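Local coordinates for protein beta-glucosidase (Chaetomella raphigera, PDB 6JXG) that probably hydrolyses terminal, non-reducing beta-D-glucosyl residues with release of beta-D-glucose, as a secreted family 3 glycoside hydrolase of cellulose breakdown, at residues A[68-73]-A[320-325]; A[328-333]-A[505-510]. One frame throughout, in Å; residues are numbered along the deposited sequence.

Contact 1. Residues A[68-73]-A[320-325]; sequences NVTAFP and ADHKQV. With NAG (2-acetamido-2-deoxy-beta-D-glucopyranose), chain B.
Phe72 and Thr70 meet His322 and Val325 where a loop of the TIM-barrel-type N-terminal region of this family 3 glycoside hydrolase, leading into helix 75-79, packs on the segment that runs into helix 323-332 and on the helix's beginning. The phenyl ring of Phe72 reaches across with its rim: CE1 lies 4.0 Å from Val325 CG1, and the methyl comes in at the ring edge, near its plane. Phe72 CZ touches His322 CB at 3.9 Å, an oblique approach. One face of the same ring is closed from within its own loop by Thr70 CG2, 3.5 Å above the plane and over its centre. With chi1 -62°, Thr70 OG1 lies beside the backbone N and CG2 anti to it; one branch meets His322 CB while the other covers the ring. The Thr70 and His322 side chains cross at about a right angle. Thr70 OG1 and His322 ND1 both hydrogen-bond to Glu97 OE2 on helix 84-100, and His322 NE2 to Gln96 OE1, so the imidazole is held at both nitrogens. Farther back along the loop Asn68 ND2 is covalently bonded to NAG C1. Across the contact, Thr70 OG1 approaches His322 CB at 3.5 Å, near the imidazole plane.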
ATOM      1  N   ASN A  68       3.103 -18.697 -13.300  1.00 12.35           N
ATOM      2  CA  ASN A  68       2.017 -19.412 -12.590  1.00 12.88           C
ATOM      3  C   ASN A  68       1.906 -18.943 -11.157  1.00 12.30           C
ATOM      4  O   ASN A  68       1.757 -19.738 -10.254  1.00 10.98           O
ATOM      5  CB  ASN A  68       2.262 -20.902 -12.599  1.00 14.74           C
ATOM      6  CG  ASN A  68       1.675 -21.566 -13.794  1.00 18.15           C
ATOM      7  OD1 ASN A  68       0.636 -21.123 -14.332  1.00 17.64           O
ATOM      8  ND2 ASN A  68       2.337 -22.614 -14.256  1.00 22.81           N
ATOM      9  N   VAL A  69       1.896 -17.613 -11.004  1.00 11.85           N
ATOM     10  CA  VAL A  69       1.586 -16.997  -9.741  1.00 11.61           C
ATOM     11  C   VAL A  69       0.398 -16.006  -9.965  1.00 11.69           C
ATOM     12  O   VAL A  69      -0.001 -15.735 -11.078  1.00 10.94           O
ATOM     13  CB  VAL A  69       2.810 -16.235  -9.182  1.00 11.76           C
ATOM     14  CG1 VAL A  69       3.995 -17.161  -9.052  1.00 11.86           C
ATOM     15  CG2 VAL A  69       3.162 -15.047 -10.055  1.00 12.30           C
ATOM     16  N   THR A  70      -0.150 -15.506  -8.887  1.00 10.92           N
ATOM     17  CA  THR A  70      -1.270 -14.573  -8.949  1.00 11.88           C
ATOM     18  C   THR A  70      -0.748 -13.128  -8.980  1.00 10.96           C
ATOM     19  O   THR A  70       0.087 -12.749  -8.171  1.00 11.28           O
ATOM     20  CB  THR A  70      -2.202 -14.769  -7.732  1.00 12.00           C
ATOM     21  OG1 THR A  70      -2.739 -16.101  -7.782  1.00 12.02           O
ATOM     22  CG2 THR A  70      -3.396 -13.802  -7.724  1.00 11.89           C
ATOM     23  N   ALA A  71      -1.344 -12.310  -9.838  1.00 10.91           N
ATOM     24  CA  ALA A  71      -1.062 -10.891  -9.869  1.00 11.26           C
ATOM     25  C   ALA A  71      -2.226 -10.188  -9.114  1.00 10.61           C
ATOM     26  O   ALA A  71      -3.306  -9.976  -9.665  1.00  9.62           O
ATOM     27  CB  ALA A  71      -0.908 -10.395 -11.298  1.00 12.33           C
ATOM     28  N   PHE A  72      -2.029 -10.003  -7.809  1.00 10.03           N
ATOM     29  CA  PHE A  72      -3.027  -9.456  -6.950  1.00  9.73           C
ATOM     30  C   PHE A  72      -3.205  -7.967  -7.242  1.00  9.57           C
ATOM     31  O   PHE A  72      -2.355  -7.341  -7.854  1.00  9.92           O
ATOM     32  CB  PHE A  72      -2.657  -9.625  -5.485  1.00 10.17           C
ATOM     33  CG  PHE A  72      -2.594 -11.073  -4.994  1.00 10.54           C
ATOM     34  CD1 PHE A  72      -3.723 -11.753  -4.591  1.00 10.75           C
ATOM     35  CD2 PHE A  72      -1.402 -11.759  -5.020  1.00 10.35           C
ATOM     36  CE1 PHE A  72      -3.614 -13.082  -4.168  1.00  9.96           C
ATOM     37  CE2 PHE A  72      -1.301 -13.064  -4.580  1.00 11.25           C
ATOM     38  CZ  PHE A  72      -2.444 -13.722  -4.186  1.00 10.01           C
ATOM     39  N   PRO A  73      -4.325  -7.379  -6.811  1.00 10.07           N
ATOM     40  CA  PRO A  73      -4.492  -5.929  -6.851  1.00 11.24           C
ATOM     41  C   PRO A  73      -3.384  -5.202  -6.104  1.00 10.13           C
ATOM     42  O   PRO A  73      -2.742  -5.748  -5.157  1.00 11.67           O
ATOM     43  CB  PRO A  73      -5.827  -5.707  -6.140  1.00 11.22           C
ATOM     44  CG  PRO A  73      -6.581  -6.965  -6.324  1.00 10.80           C
ATOM     45  CD  PRO A  73      -5.549  -8.071  -6.376  1.00 10.98           C
ATOM     46  N   ALA A 320      -3.493 -21.704  -6.875  1.00 12.40           N
ATOM     47  CA  ALA A 320      -4.522 -22.214  -6.007  1.00 12.45           C
ATOM     48  C   ALA A 320      -5.862 -21.494  -6.353  1.00 11.84           C
ATOM     49  O   ALA A 320      -6.161 -21.339  -7.534  1.00 12.69           O
ATOM     50  CB  ALA A 320      -4.084 -22.065  -4.550  1.00 11.98           C
ATOM     51  N   ASP A 321      -6.642 -21.089  -5.349  1.00 12.05           N
ATOM     52  CA  ASP A 321      -7.922 -20.416  -5.529  1.00 13.46           C
ATOM     53  C   ASP A 321      -7.765 -18.907  -5.272  1.00 14.31           C
ATOM     54  O   ASP A 321      -8.729 -18.206  -4.937  1.00 14.44           O
ATOM     55  CB  ASP A 321      -8.982 -21.031  -4.566  1.00 14.57           C
ATOM     56  CG  ASP A 321      -8.582 -20.936  -3.119  1.00 16.33           C
ATOM     57  OD1 ASP A 321      -9.470 -21.084  -2.284  1.00 21.81           O
ATOM     58  OD2 ASP A 321      -7.423 -20.680  -2.780  1.00 14.36           O
ATOM     59  N   HIS A 322      -6.536 -18.402  -5.430  1.00 13.22           N
ATOM     60  CA  HIS A 322      -6.257 -16.993  -5.041  1.00 13.26           C
ATOM     61  C   HIS A 322      -6.875 -15.954  -5.929  1.00 12.92           C
ATOM     62  O   HIS A 322      -6.896 -14.770  -5.570  1.00 14.74           O
ATOM     63  CB  HIS A 322      -4.742 -16.785  -4.938  1.00 12.67           C
ATOM     64  CG  HIS A 322      -4.098 -17.671  -3.918  1.00 12.05           C
ATOM     65  ND1 HIS A 322      -2.827 -18.207  -4.087  1.00 12.23           N
ATOM     66  CD2 HIS A 322      -4.566 -18.171  -2.746  1.00 11.71           C
ATOM     67  CE1 HIS A 322      -2.531 -18.947  -3.038  1.00 11.68           C
ATOM     68  NE2 HIS A 322      -3.567 -18.958  -2.222  1.00 11.39           N
ATOM     69  N   LYS A 323      -7.413 -16.360  -7.091  1.00 13.78           N
ATOM     70  CA  LYS A 323      -8.123 -15.389  -7.909  1.00 14.54           C
ATOM     71  C   LYS A 323      -9.371 -14.870  -7.217  1.00 15.50           C
ATOM     72  O   LYS A 323      -9.946 -13.847  -7.607  1.00 15.06           O
ATOM     73  CB  LYS A 323      -8.455 -15.956  -9.295  1.00 15.06           C
ATOM     74  CG  LYS A 323      -9.571 -16.967  -9.316  1.00 17.03           C
ATOM     75  CD  LYS A 323      -9.837 -17.433 -10.731  1.00 20.03           C
ATOM     76  CE  LYS A 323     -11.139 -18.209 -10.652  1.00 23.94           C
ATOM     77  NZ  LYS A 323     -11.607 -18.696 -11.946  1.00 25.25           N
ATOM     78  N   GLN A 324      -9.830 -15.574  -6.202  1.00 16.01           N
ATOM     79  CA  GLN A 324     -11.145 -15.207  -5.570  1.00 16.76           C
ATOM     80  C   GLN A 324     -10.973 -13.890  -4.808  1.00 14.34           C
ATOM     81  O   GLN A 324     -11.702 -12.875  -5.016  1.00 11.97           O
ATOM     82  CB  GLN A 324     -11.624 -16.409  -4.705  1.00 18.95           C
ATOM     83  CG  GLN A 324     -11.803 -17.580  -5.709  1.00 25.79           C
ATOM     84  CD  GLN A 324     -12.325 -18.888  -5.129  1.00 31.06           C
ATOM     85  OE1 GLN A 324     -12.611 -18.999  -3.952  1.00 28.98           O
ATOM     86  NE2 GLN A 324     -12.487 -19.879  -6.015  1.00 40.53           N
ATOM     87  N   VAL A 325      -9.944 -13.857  -3.972  1.00 13.11           N
ATOM     88  CA  VAL A 325      -9.669 -12.605  -3.243  1.00 13.32           C
ATOM     89  C   VAL A 325      -9.194 -11.534  -4.208  1.00 13.44           C
ATOM     90  O   VAL A 325      -9.530 -10.397  -4.016  1.00 12.21           O
ATOM     91  CB  VAL A 325      -8.685 -12.801  -2.055  1.00 14.66           C
ATOM     92  CG1 VAL A 325      -7.286 -13.096  -2.524  1.00 15.79           C
ATOM     93  CG2 VAL A 325      -8.681 -11.535  -1.198  1.00 15.43           C
TER
HETATM   94  C1  NAG B 801       1.836 -23.364 -15.380  1.00 27.20           C
HETATM   95  C2  NAG B 801       2.881 -23.920 -16.344  1.00 31.38           C
HETATM   96  C3  NAG B 801       2.188 -24.860 -17.312  1.00 36.57           C
HETATM   97  C4  NAG B 801       1.546 -25.966 -16.503  1.00 36.32           C
HETATM   98  C5  NAG B 801       0.492 -25.272 -15.656  1.00 35.10           C
HETATM   99  C6  NAG B 801      -0.424 -26.176 -14.843  1.00 35.57           C
HETATM  100  C7  NAG B 801       4.789 -22.516 -16.902  1.00 33.52           C
HETATM  101  C8  NAG B 801       5.361 -21.379 -17.693  1.00 32.95           C
HETATM  102  N2  NAG B 801       3.523 -22.846 -17.087  1.00 28.98           N
HETATM  103  O3  NAG B 801       3.177 -25.390 -18.160  1.00 37.23           O
HETATM  104  O4  NAG B 801       0.989 -26.929 -17.374  1.00 40.44           O
HETATM  105  O5  NAG B 801       1.197 -24.467 -14.750  1.00 28.83           O
HETATM  106  O6  NAG B 801       0.466 -27.088 -14.248  1.00 43.84           O
HETATM  107  O7  NAG B 801       5.486 -23.128 -16.108  1.00 40.12           O

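Contact 2. Residues A[328-333]-A[505-510]; sequences AIARDG and GVSGQE
The guanidinium of Arg331 has Ala328 CA over the centre of one face, 3.8 Å above the plane, and Asp332 OD1 at its edge. The grip on Asp332 is side-on: NE reaches OD1 at 2.7 Å and NH2 reaches OD2 at 3.1 Å. The acceptors lie near the guanidinium plane, yet the arginine stands above the carboxylate plane, 48° out of it at OD1, so the two flat groups are tilted rather than coplanar. This salt bridge stays on helix 323-332; another side of the helix meets the 505-510 loop, which joins strand 498-503 to helix 511-519 in the C-terminal family 3 domain. There Ala330 CB packs against Ser507, 3.6 Å from OG and 3.7 Å from CB, with Glu510 O 4.0 Å from the same methyl. The carboxylate of Glu510, at the N-cap position, turns off to Tyr392 OH and Asn513 ND2. The Ser507 rotamer, chi1 66°, brings OG both to the Ala330 methyl and to a water, to which it donates at 2.7 Å; the water in turn donates to Ala330 O at 3.0 Å. Between 328-333 and 505-510 there is no direct hydrogen bond: small side chains allow close approach, and water supplies the polar link.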
ATOM      1  N   ALA A 328     -12.392 -10.115  -5.512  1.00 12.48           N
ATOM      2  CA  ALA A 328     -13.155  -9.403  -4.524  1.00 12.35           C
ATOM      3  C   ALA A 328     -12.572  -7.995  -4.260  1.00 12.15           C
ATOM      4  O   ALA A 328     -13.329  -7.033  -4.128  1.00 10.45           O
ATOM      5  CB  ALA A 328     -13.271 -10.207  -3.236  1.00 13.52           C
ATOM      6  N   ILE A 329     -11.247  -7.870  -4.255  1.00 10.45           N
ATOM      7  CA  ILE A 329     -10.612  -6.544  -4.125  1.00 10.49           C
ATOM      8  C   ILE A 329     -10.709  -5.692  -5.381  1.00 10.73           C
ATOM      9  O   ILE A 329     -10.917  -4.478  -5.269  1.00 10.97           O
ATOM     10  CB  ILE A 329      -9.152  -6.729  -3.648  1.00 10.46           C
ATOM     11  CG1 ILE A 329      -9.164  -7.312  -2.221  1.00 10.74           C
ATOM     12  CG2 ILE A 329      -8.362  -5.427  -3.761  1.00 10.70           C
ATOM     13  CD1 ILE A 329      -7.871  -7.805  -1.710  1.00 11.65           C
ATOM     14  N   ALA A 330     -10.585  -6.285  -6.571  1.00 10.88           N
ATOM     15  CA  ALA A 330     -10.790  -5.566  -7.826  1.00 12.43           C
ATOM     16  C   ALA A 330     -12.191  -4.998  -7.854  1.00 12.98           C
ATOM     17  O   ALA A 330     -12.407  -3.896  -8.340  1.00 14.79           O
ATOM     18  CB  ALA A 330     -10.609  -6.465  -9.021  1.00 11.90           C
ATOM     19  N   ARG A 331     -13.138  -5.731  -7.287  1.00 11.65           N
ATOM     20  CA  ARG A 331     -14.518  -5.251  -7.230  1.00 12.23           C
ATOM     21  C   ARG A 331     -14.763  -4.231  -6.118  1.00 12.46           C
ATOM     22  O   ARG A 331     -15.319  -3.152  -6.312  1.00 13.92           O
ATOM     23  CB  ARG A 331     -15.432  -6.500  -7.042  1.00 12.13           C
ATOM     24  CG  ARG A 331     -16.922  -6.296  -6.819  1.00 14.64           C
ATOM     25  CD  ARG A 331     -17.555  -7.657  -6.459  1.00 15.61           C
ATOM     26  NE  ARG A 331     -17.228  -7.893  -5.074  1.00 17.77           N
ATOM     27  CZ  ARG A 331     -16.993  -9.061  -4.436  1.00 22.93           C
ATOM     28  NH1 ARG A 331     -17.012 -10.182  -5.056  1.00 22.49           N
ATOM     29  NH2 ARG A 331     -16.770  -9.073  -3.095  1.00 23.12           N
ATOM     30  N   ASP A 332     -14.438  -4.620  -4.891  1.00 12.70           N
ATOM     31  CA  ASP A 332     -14.849  -3.867  -3.734  1.00 12.27           C
ATOM     32  C   ASP A 332     -13.971  -2.644  -3.446  1.00 11.79           C
ATOM     33  O   ASP A 332     -14.294  -1.865  -2.579  1.00 12.64           O
ATOM     34  CB  ASP A 332     -14.921  -4.741  -2.481  1.00 13.41           C
ATOM     35  CG  ASP A 332     -15.991  -5.800  -2.507  1.00 13.60           C
ATOM     36  OD1 ASP A 332     -16.849  -5.828  -3.420  1.00 12.71           O
ATOM     37  OD2 ASP A 332     -16.011  -6.570  -1.508  1.00 12.50           O
ATOM     38  N   GLY A 333     -12.871  -2.450  -4.171  1.00 11.46           N
ATOM     39  CA  GLY A 333     -12.091  -1.239  -4.051  1.00 10.48           C
ATOM     40  C   GLY A 333     -12.409  -0.201  -5.099  1.00 10.82           C
ATOM     41  O   GLY A 333     -11.801   0.895  -5.082  1.00 10.63           O
ATOM     42  N   GLY A 505      -9.454   2.149 -10.254  1.00 14.00           N
ATOM     43  CA  GLY A 505      -8.118   1.901  -9.723  1.00 13.09           C
ATOM     44  C   GLY A 505      -7.251   1.016 -10.579  1.00 13.38           C
ATOM     45  O   GLY A 505      -7.421   0.987 -11.795  1.00 13.14           O
ATOM     46  N   VAL A 506      -6.367   0.241  -9.931  1.00 13.00           N
ATOM     47  CA  VAL A 506      -5.357  -0.570 -10.578  1.00 13.43           C
ATOM     48  C   VAL A 506      -5.305  -1.881  -9.799  1.00 12.26           C
ATOM     49  O   VAL A 506      -4.824  -1.959  -8.681  1.00 11.09           O
ATOM     50  CB  VAL A 506      -3.989   0.133 -10.705  1.00 15.42           C
ATOM     51  CG1 VAL A 506      -4.062   1.183 -11.803  1.00 17.63           C
ATOM     52  CG2 VAL A 506      -3.639   0.891  -9.433  1.00 17.49           C
ATOM     53  N   SER A 507      -5.927  -2.876 -10.403  1.00 11.54           N
ATOM     54  CA  SER A 507      -6.522  -3.986  -9.650  1.00 12.80           C
ATOM     55  C   SER A 507      -6.134  -5.395 -10.072  1.00 12.27           C
ATOM     56  O   SER A 507      -6.772  -6.357  -9.656  1.00 13.62           O
ATOM     57  CB  SER A 507      -8.080  -3.830  -9.577  1.00 13.98           C
ATOM     58  OG  SER A 507      -8.739  -3.940 -10.833  1.00 14.78           O
ATOM     59  N   GLY A 508      -5.022  -5.552 -10.797  1.00 13.11           N
ATOM     60  CA  GLY A 508      -4.499  -6.880 -11.008  1.00 12.52           C
ATOM     61  C   GLY A 508      -5.311  -7.703 -11.980  1.00 12.46           C
ATOM     62  O   GLY A 508      -6.202  -7.183 -12.699  1.00 13.05           O
ATOM     63  N   GLN A 509      -5.068  -9.020 -11.938  1.00 13.36           N
ATOM     64  CA  GLN A 509      -5.534  -9.940 -12.988  1.00 12.38           C
ATOM     65  C   GLN A 509      -7.030 -10.018 -13.188  1.00 12.38           C
ATOM     66  O   GLN A 509      -7.503 -10.257 -14.342  1.00 11.48           O
ATOM     67  CB  GLN A 509      -4.976 -11.355 -12.775  1.00 11.93           C
ATOM     68  CG  GLN A 509      -5.518 -12.085 -11.520  1.00 12.04           C
ATOM     69  CD  GLN A 509      -4.707 -13.316 -11.189  1.00 12.49           C
ATOM     70  OE1 GLN A 509      -3.475 -13.278 -11.186  1.00 12.82           O
ATOM     71  NE2 GLN A 509      -5.385 -14.426 -10.931  1.00 13.86           N
ATOM     72  N   GLU A 510      -7.760  -9.863 -12.085  1.00 12.47           N
ATOM     73  CA  GLU A 510      -9.215  -9.919 -12.160  1.00 12.51           C
ATOM     74  C   GLU A 510      -9.933  -8.578 -12.411  1.00 12.64           C
ATOM     75  O   GLU A 510     -11.171  -8.539 -12.438  1.00 14.14           O
ATOM     76  CB  GLU A 510      -9.774 -10.621 -10.913  1.00 12.90           C
ATOM     77  CG  GLU A 510      -9.559 -12.134 -11.001  1.00 13.29           C
ATOM     78  CD  GLU A 510     -10.557 -12.902 -11.834  1.00 14.43           C
ATOM     79  OE1 GLU A 510     -11.786 -12.529 -11.876  1.00 13.53           O
ATOM     80  OE2 GLU A 510     -10.114 -13.900 -12.451  1.00 13.69           O
TER
HETATM   81  O   HOH W   1     -10.932  -2.436 -10.462  1.00 12.21           O

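Both contacts are buried and use helix 323-332, its beginning and the residues leading into it in contact 1, its last turns in contact 2; their centres are about 11 Å apart. The helix thereby touches a loop of the N-terminal region and one of the C-terminal domain, and these loops also meet each other: Gln509 OE1 lies 2.7 Å from Ala71 N, probably a hydrogen bond, and Pro73 CG packs 3.4 Å from Ser507 O. The chemistry differs. Contact 1 relies on an aromatic ring and aliphatic groups, its polar ends held by helix 84-100, whereas contact 2 is a small-residue approach bridged by water. Partly exposed are Val325 in contact 1, the glycan-bearing Asn68 and the Arg331–Asp332 pair.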